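Local atomic coordinates of aminopeptidase N (Francisella tularensis subsp. tularensis, PDB entry 5DLL), a protein that releases N-terminal amino acids from peptides as a zinc-dependent M1-family aminopeptidase, probably acting in the breakdown of intracellular peptides. Residues Y802-M805 and A806-L810; A811-K814 and F815-V819; A821-A824 and R825-M828. One frame throughout, in Å; residues are numbered along the deposited sequence.

Contact 1. Residues Y802-M805 and A806-L810; sequences YAFM and ADTVL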
loop_
_atom_site.group_PDB
_atom_site.type_symbol
_atom_site.label_atom_id
_atom_site.label_comp_id
_atom_site.label_asym_id
_atom_site.label_seq_id
_atom_site.Cartn_x
_atom_site.Cartn_y
_atom_site.Cartn_z
ATOM N N TYR A 802 -10.329 -24.220 13.225
ATOM C CA TYR A 802 -11.420 -23.273 13.460
ATOM C C TYR A 802 -11.690 -23.134 14.948
ATOM O O TYR A 802 -11.985 -22.042 15.423
ATOM C CB TYR A 802 -12.697 -23.702 12.725
ATOM C CG TYR A 802 -12.491 -23.926 11.245
ATOM C CD1 TYR A 802 -11.928 -22.938 10.449
ATOM C CD2 TYR A 802 -12.845 -25.128 10.645
ATOM C CE1 TYR A 802 -11.717 -23.140 9.099
ATOM C CE2 TYR A 802 -12.646 -25.339 9.290
ATOM C CZ TYR A 802 -12.081 -24.340 8.524
ATOM O OH TYR A 802 -11.878 -24.532 7.181
ATOM N N ALA A 803 -11.584 -24.239 15.680
ATOM C CA ALA A 803 -11.800 -24.239 17.127
ATOM C C ALA A 803 -10.674 -23.513 17.866
ATOM O O ALA A 803 -10.925 -22.773 18.816
ATOM C CB ALA A 803 -11.942 -25.665 17.643
ATOM N N PHE A 804 -9.440 -23.726 17.432
ATOM C CA PHE A 804 -8.307 -22.976 17.967
ATOM C C PHE A 804 -8.444 -21.476 17.692
ATOM O O PHE A 804 -8.007 -20.655 18.503
ATOM C CB PHE A 804 -6.985 -23.498 17.393
ATOM C CG PHE A 804 -5.807 -22.608 17.680
ATOM C CD1 PHE A 804 -5.242 -22.570 18.948
ATOM C CD2 PHE A 804 -5.269 -21.798 16.684
ATOM C CE1 PHE A 804 -4.159 -21.746 19.219
ATOM C CE2 PHE A 804 -4.186 -20.974 16.948
ATOM C CZ PHE A 804 -3.630 -20.947 18.217
ATOM N N MET A 805 -9.047 -21.124 16.559
ATOM C CA MET A 805 -9.252 -19.723 16.208
ATOM C C MET A 805 -10.328 -19.051 17.072
ATOM O O MET A 805 -10.156 -17.903 17.484
ATOM C CB MET A 805 -9.583 -19.579 14.718
ATOM C CG MET A 805 -9.459 -18.155 14.177
ATOM S SD MET A 805 -7.835 -17.376 14.382
ATOM C CE MET A 805 -6.840 -18.264 13.188
ATOM N N ALA A 806 -11.428 -19.753 17.350
ATOM C CA ALA A 806 -12.481 -19.226 18.239
ATOM C C ALA A 806 -11.953 -18.991 19.657
ATOM O O ALA A 806 -12.266 -17.972 20.282
ATOM C CB ALA A 806 -13.683 -20.163 18.276
ATOM N N ASP A 807 -11.156 -19.937 20.150
ATOM C CA ASP A 807 -10.563 -19.847 21.481
ATOM C C ASP A 807 -9.654 -18.633 21.590
ATOM O O ASP A 807 -9.794 -17.825 22.503
ATOM C CB ASP A 807 -9.756 -21.109 21.803
ATOM C CG ASP A 807 -10.622 -22.354 21.928
ATOM O OD1 ASP A 807 -11.863 -22.237 22.049
ATOM O OD2 ASP A 807 -10.048 -23.461 21.905
ATOM N N THR A 808 -8.728 -18.507 20.650
ATOM C CA THR A 808 -7.754 -17.421 20.690
ATOM C C THR A 808 -8.425 -16.051 20.599
ATOM O O THR A 808 -8.020 -15.118 21.287
ATOM C CB THR A 808 -6.702 -17.572 19.577
ATOM O OG1 THR A 808 -7.356 -17.942 18.363
ATOM C CG2 THR A 808 -5.686 -18.648 19.942
ATOM N N VAL A 809 -9.461 -15.940 19.771
ATOM C CA VAL A 809 -10.237 -14.702 19.667
ATOM C C VAL A 809 -10.776 -14.264 21.028
ATOM O O VAL A 809 -10.745 -13.080 21.359
ATOM C CB VAL A 809 -11.414 -14.848 18.677
ATOM C CG1 VAL A 809 -12.384 -13.677 18.807
ATOM C CG2 VAL A 809 -10.893 -14.951 17.248
ATOM N N LEU A 810 -11.271 -15.222 21.807
ATOM C CA LEU A 810 -11.806 -14.932 23.134
ATOM C C LEU A 810 -10.713 -14.567 24.141
ATOM O O LEU A 810 -10.944 -13.753 25.034
ATOM C CB LEU A 810 -12.635 -16.116 23.646
ATOM C CG LEU A 810 -13.923 -16.375 22.852
ATOM C CD1 LEU A 810 -14.559 -17.696 23.268
ATOM C CD2 LEU A 810 -14.908 -15.219 23.000
#
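Four successive backbone bonds join 802-805 to 806-810 in regular i to i+4 order: A806 N to Y802 O, D807 N to A803 O, T808 N to F804 O and V809 N to M805 O, all of them 3.0 to 3.1 Å long. The two segments are consecutive turns of one helix, 800-815. T808 makes the specific side-chain contacts. Its OG1 lies between the backbone N and the carbonyl carbon (chi1 43°), facing the preceding turn, 2.8 Å from F804 O and 2.9 Å from M805 O; its single proton could go to either carbonyl. The same rotation puts the methyl CG2 over one face of the F804 ring, a CH-pi contact 3.8 Å from the ring centroid and displaced toward the CE1-CZ rim. M805 bends at chi2 and chi3, which brings SD to 4.0 Å from T808 OG1. Beyond the helix, F804 packs on helix 759-767, F804, M805 and T808 all touch I784 of helix 777-788, and Y802 OH is hydrogen-bonded to H795. This is a packed part of helix 800-815 in the all-helical C-terminal domain, with a threonine hydroxyl folded back onto main-chain carbonyls, as is common in helices.

Contact 2. Residues A811-K814 and F815-V819; sequences ALDK and FNHQV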
loop_
_atom_site.group_PDB
_atom_site.type_symbol
_atom_site.label_atom_id
_atom_site.label_comp_id
_atom_site.label_asym_id
_atom_site.label_seq_id
_atom_site.Cartn_x
_atom_site.Cartn_y
_atom_site.Cartn_z
ATOM N N ALA A 811 -9.532 -15.171 23.999
ATOM C CA ALA A 811 -8.390 -14.857 24.860
ATOM C C ALA A 811 -7.802 -13.478 24.525
ATOM O O ALA A 811 -7.463 -12.697 25.420
ATOM C CB ALA A 811 -7.325 -15.934 24.729
ATOM N N LEU A 812 -7.681 -13.195 23.230
ATOM C CA LEU A 812 -7.233 -11.887 22.752
ATOM C C LEU A 812 -8.187 -10.763 23.164
ATOM O O LEU A 812 -7.754 -9.666 23.515
ATOM C CB LEU A 812 -7.110 -11.895 21.225
ATOM C CG LEU A 812 -6.037 -12.792 20.616
ATOM C CD1 LEU A 812 -6.174 -12.794 19.101
ATOM C CD2 LEU A 812 -4.648 -12.350 21.044
ATOM N N ASP A 813 -9.484 -11.049 23.114
ATOM C CA ASP A 813 -10.521 -10.065 23.428
ATOM C C ASP A 813 -10.416 -9.503 24.854
ATOM O O ASP A 813 -10.921 -8.417 25.135
ATOM C CB ASP A 813 -11.903 -10.688 23.215
ATOM C CG ASP A 813 -13.013 -9.666 23.247
ATOM O OD1 ASP A 813 -12.951 -8.699 22.462
ATOM O OD2 ASP A 813 -13.953 -9.836 24.055
ATOM N N LYS A 814 -9.765 -10.240 25.747
ATOM C CA LYS A 814 -9.538 -9.773 27.113
ATOM C C LYS A 814 -8.560 -8.594 27.155
ATOM O O LYS A 814 -8.736 -7.667 27.945
ATOM C CB LYS A 814 -9.020 -10.917 27.985
ATOM C CG LYS A 814 -10.000 -12.073 28.124
ATOM C CD LYS A 814 -9.473 -13.141 29.067
ATOM C CE LYS A 814 -10.487 -14.255 29.268
ATOM N NZ LYS A 814 -10.078 -15.186 30.356
ATOM N N PHE A 815 -7.545 -8.632 26.292
ATOM C CA PHE A 815 -6.494 -7.610 26.260
ATOM C C PHE A 815 -6.761 -6.517 25.217
ATOM O O PHE A 815 -6.641 -5.328 25.515
ATOM C CB PHE A 815 -5.136 -8.259 25.971
ATOM C CG PHE A 815 -4.858 -9.493 26.792
ATOM C CD1 PHE A 815 -4.628 -9.401 28.160
ATOM C CD2 PHE A 815 -4.815 -10.750 26.194
ATOM C CE1 PHE A 815 -4.369 -10.535 28.915
ATOM C CE2 PHE A 815 -4.557 -11.886 26.945
ATOM C CZ PHE A 815 -4.333 -11.779 28.306
ATOM N N ASN A 816 -7.118 -6.931 24.002
ATOM C CA ASN A 816 -7.291 -6.019 22.868
ATOM C C ASN A 816 -8.473 -6.447 21.997
ATOM O O ASN A 816 -8.474 -7.547 21.440
ATOM C CB ASN A 816 -6.001 -5.998 22.036
ATOM C CG ASN A 816 -5.942 -4.841 21.049
ATOM O OD1 ASN A 816 -6.965 -4.334 20.586
ATOM N ND2 ASN A 816 -4.725 -4.427 20.714
ATOM N N HIS A 817 -9.470 -5.570 21.874
ATOM C CA HIS A 817 -10.683 -5.864 21.098
ATOM C C HIS A 817 -10.472 -5.690 19.600
ATOM O O HIS A 817 -11.138 -6.347 18.803
ATOM C CB HIS A 817 -11.853 -4.968 21.519
ATOM C CG HIS A 817 -12.114 -4.946 22.993
ATOM N ND1 HIS A 817 -11.889 -6.031 23.813
ATOM C CD2 HIS A 817 -12.602 -3.967 23.790
ATOM C CE1 HIS A 817 -12.213 -5.716 25.054
ATOM N NE2 HIS A 817 -12.649 -4.470 25.068
ATOM N N GLN A 818 -9.572 -4.788 19.216
ATOM C CA GLN A 818 -9.310 -4.528 17.799
ATOM C C GLN A 818 -8.636 -5.742 17.185
ATOM O O GLN A 818 -9.048 -6.219 16.134
ATOM C CB GLN A 818 -8.424 -3.290 17.611
ATOM C CG GLN A 818 -8.939 -2.010 18.265
ATOM C CD GLN A 818 -10.343 -1.634 17.827
ATOM O OE1 GLN A 818 -10.750 -1.904 16.697
ATOM N NE2 GLN A 818 -11.090 -1.001 18.725
ATOM N N VAL A 819 -7.615 -6.243 17.877
ATOM C CA VAL A 819 -6.843 -7.406 17.446
ATOM C C VAL A 819 -7.700 -8.669 17.442
ATOM O O VAL A 819 -7.620 -9.476 16.510
ATOM C CB VAL A 819 -5.608 -7.619 18.355
ATOM C CG1 VAL A 819 -4.914 -8.941 18.052
ATOM C CG2 VAL A 819 -4.629 -6.466 18.193
#
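H817 reaches back from the first turn of helix 817-824 to D813, near the end of helix 800-815. Its CB sits 4.0 Å from D813 OD1, and CG is about as far from the same oxygen. The first torsion, -51°, sets CG beside the histidine's own backbone N and swings the ring back toward the preceding helix. ND1 then meets two oxygens of one residue: D813 O at 2.9 Å and D813 OD1 at 3.2 Å. Both bonds are weak and strongly bent. D813 O lies at the ring edge, beside ND1 and CE1. Carboxylate and imidazole planes are 41° apart, and OD1 is held chiefly by a hydrogen bond with S854 OG.

L812 O accepts from both F815 N and N816 N; the second bond is 2.8 Å long and nearly straight at 174°. F815 turns its CD2 and CE2 toward A811 O, while the side chains of L812 and V819 cross at about a right angle, CD1 of L812 to CG1 of V819 4.2 Å, both also touching helix 777-788. N816 breaks the helix with an extended backbone, and its OD1 accepts from Q818 N, with a weaker bond from V819 N. The arrangement is a tight helix-to-helix turn with an asparagine N-cap, joining two successive helices of the C-terminal helical domain.

Contact 3. Residues A821-A824 and R825-M828; sequences ARMA and RNLM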
loop_
_atom_site.group_PDB
_atom_site.type_symbol
_atom_site.label_atom_id
_atom_site.label_comp_id
_atom_site.label_asym_id
_atom_site.label_seq_id
_atom_site.Cartn_x
_atom_site.Cartn_y
_atom_site.Cartn_z
ATOM N N ALA A 821 -10.873 -8.799 16.982
ATOM C CA ALA A 821 -11.798 -8.648 15.862
ATOM C C ALA A 821 -11.138 -8.968 14.518
ATOM O O ALA A 821 -11.773 -9.555 13.636
ATOM C CB ALA A 821 -12.366 -7.238 15.844
ATOM N N ARG A 822 -9.873 -8.571 14.361
ATOM C CA ARG A 822 -9.116 -8.861 13.140
ATOM C C ARG A 822 -8.948 -10.357 12.956
ATOM O O ARG A 822 -9.283 -10.902 11.904
ATOM C CB ARG A 822 -7.735 -8.199 13.160
ATOM C CG ARG A 822 -7.744 -6.708 12.867
ATOM C CD ARG A 822 -6.374 -6.247 12.394
ATOM N NE ARG A 822 -6.209 -4.794 12.474
ATOM C CZ ARG A 822 -5.883 -4.116 13.576
ATOM N NH1 ARG A 822 -5.682 -4.734 14.740
ATOM N NH2 ARG A 822 -5.760 -2.796 13.515
ATOM N N MET A 823 -8.447 -11.025 13.991
ATOM C CA MET A 823 -8.236 -12.470 13.932
ATOM C C MET A 823 -9.527 -13.221 13.664
ATOM O O MET A 823 -9.495 -14.336 13.156
ATOM C CB MET A 823 -7.598 -12.990 15.224
ATOM C CG MET A 823 -6.157 -12.550 15.429
ATOM S SD MET A 823 -5.113 -12.747 13.964
ATOM C CE MET A 823 -5.141 -11.088 13.286
ATOM N N ALA A 824 -10.654 -12.609 14.018
ATOM C CA ALA A 824 -11.964 -13.196 13.768
ATOM C C ALA A 824 -12.321 -13.221 12.282
ATOM O O ALA A 824 -13.063 -14.106 11.854
ATOM C CB ALA A 824 -13.037 -12.466 14.565
ATOM N N ARG A 825 -11.793 -12.274 11.499
ATOM C CA ARG A 825 -12.004 -12.267 10.038
ATOM C C ARG A 825 -11.613 -13.604 9.400
ATOM O O ARG A 825 -12.129 -13.961 8.343
ATOM C CB ARG A 825 -11.233 -11.132 9.346
ATOM C CG ARG A 825 -11.652 -9.721 9.746
ATOM C CD ARG A 825 -11.437 -8.724 8.611
ATOM N NE ARG A 825 -11.158 -7.370 9.102
ATOM C CZ ARG A 825 -9.983 -6.736 9.027
ATOM N NH1 ARG A 825 -8.915 -7.299 8.460
ATOM N NH2 ARG A 825 -9.871 -5.507 9.522
ATOM N N ASN A 826 -10.701 -14.329 10.051
ATOM C CA ASN A 826 -10.310 -15.680 9.633
ATOM C C ASN A 826 -11.462 -16.683 9.541
ATOM O O ASN A 826 -11.341 -17.699 8.854
ATOM C CB ASN A 826 -9.246 -16.247 10.587
ATOM C CG ASN A 826 -7.867 -15.649 10.361
ATOM O OD1 ASN A 826 -7.321 -15.713 9.260
ATOM N ND2 ASN A 826 -7.290 -15.084 11.409
ATOM N N LEU A 827 -12.556 -16.411 10.248
ATOM C CA LEU A 827 -13.712 -17.311 10.303
ATOM C C LEU A 827 -14.913 -16.819 9.494
ATOM O O LEU A 827 -15.886 -17.552 9.338
ATOM C CB LEU A 827 -14.137 -17.505 11.764
ATOM C CG LEU A 827 -13.156 -18.296 12.633
ATOM C CD1 LEU A 827 -13.405 -18.020 14.107
ATOM C CD2 LEU A 827 -13.244 -19.789 12.340
ATOM N N MET A 828 -14.833 -15.599 8.959
ATOM C CA MET A 828 -16.001 -14.917 8.392
ATOM C C MET A 828 -16.189 -15.136 6.884
ATOM O O MET A 828 -17.087 -14.546 6.284
ATOM C CB MET A 828 -15.923 -13.416 8.704
ATOM C CG MET A 828 -15.589 -13.124 10.165
ATOM S SD MET A 828 -15.822 -11.427 10.746
ATOM C CE MET A 828 -15.349 -10.462 9.308
#
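The guanidinium of R825 has the CG methylene of R822 over one face, 4.1 Å from NH2. The two arginines run side by side in the same direction, yet their guanidinium planes stand 84° apart, so the groups are not stacked. NE of R822 and NH2 of R825 are 4.8 Å apart, like charges near each other on the exposed side of the turn. The second flat group is the amide of N826. Its ND2 donates to M823 O at 2.9 Å in a bent bond, with the acceptor tilted 23° out of the amide plane. A chi1 of -76° carries the amide back beside the N826 backbone N, which itself makes a weaker bond to M823 O; main chain and side chain thus grip one carbonyl. ND2 also lies near M823 SD, the two side chains running alongside each other.

In the far part of helix 817-824 and the residues after it, within the C-terminal helical domain, i to i+3 bonds become prominent. R825 N bonds to R822 O and only weakly to A821 O, and L827 N bonds to A824 O at 2.9 Å, from above the carbonyl plane. M828 then folds back over the turn, its CG beside A824 O, while its side chain also touches I860 and S864 of helix 855-866. On the buried side L827 packs against helix 835-849 and against Y802 and M805, and M823 reaches helix 777-788. N826 O is hydrogen-bonded to Y794 OH.

The three contacts follow one another along two successive helices and the turn between them: contact 1 in the first two-thirds of helix 800-815, contact 2 at the turn out of it, contact 3 at the far part of helix 817-824 and the residues after it, before helix 835-849. The chain doubles back, so contact 3 returns to contact 1, their centres about 10 Å apart. M805 CE comes within 3.7 Å of N826 ND2, and Y802 CD1 within 3.9 Å of L827 CD2. Contact 2 meets contact 3 through L812 CD1 and M823 CG, 3.7 Å apart. All three lie away from the zinc site of H309, H313 and E332; a phosphate ion, probably from crystallisation, sits beside A806 in contact 1.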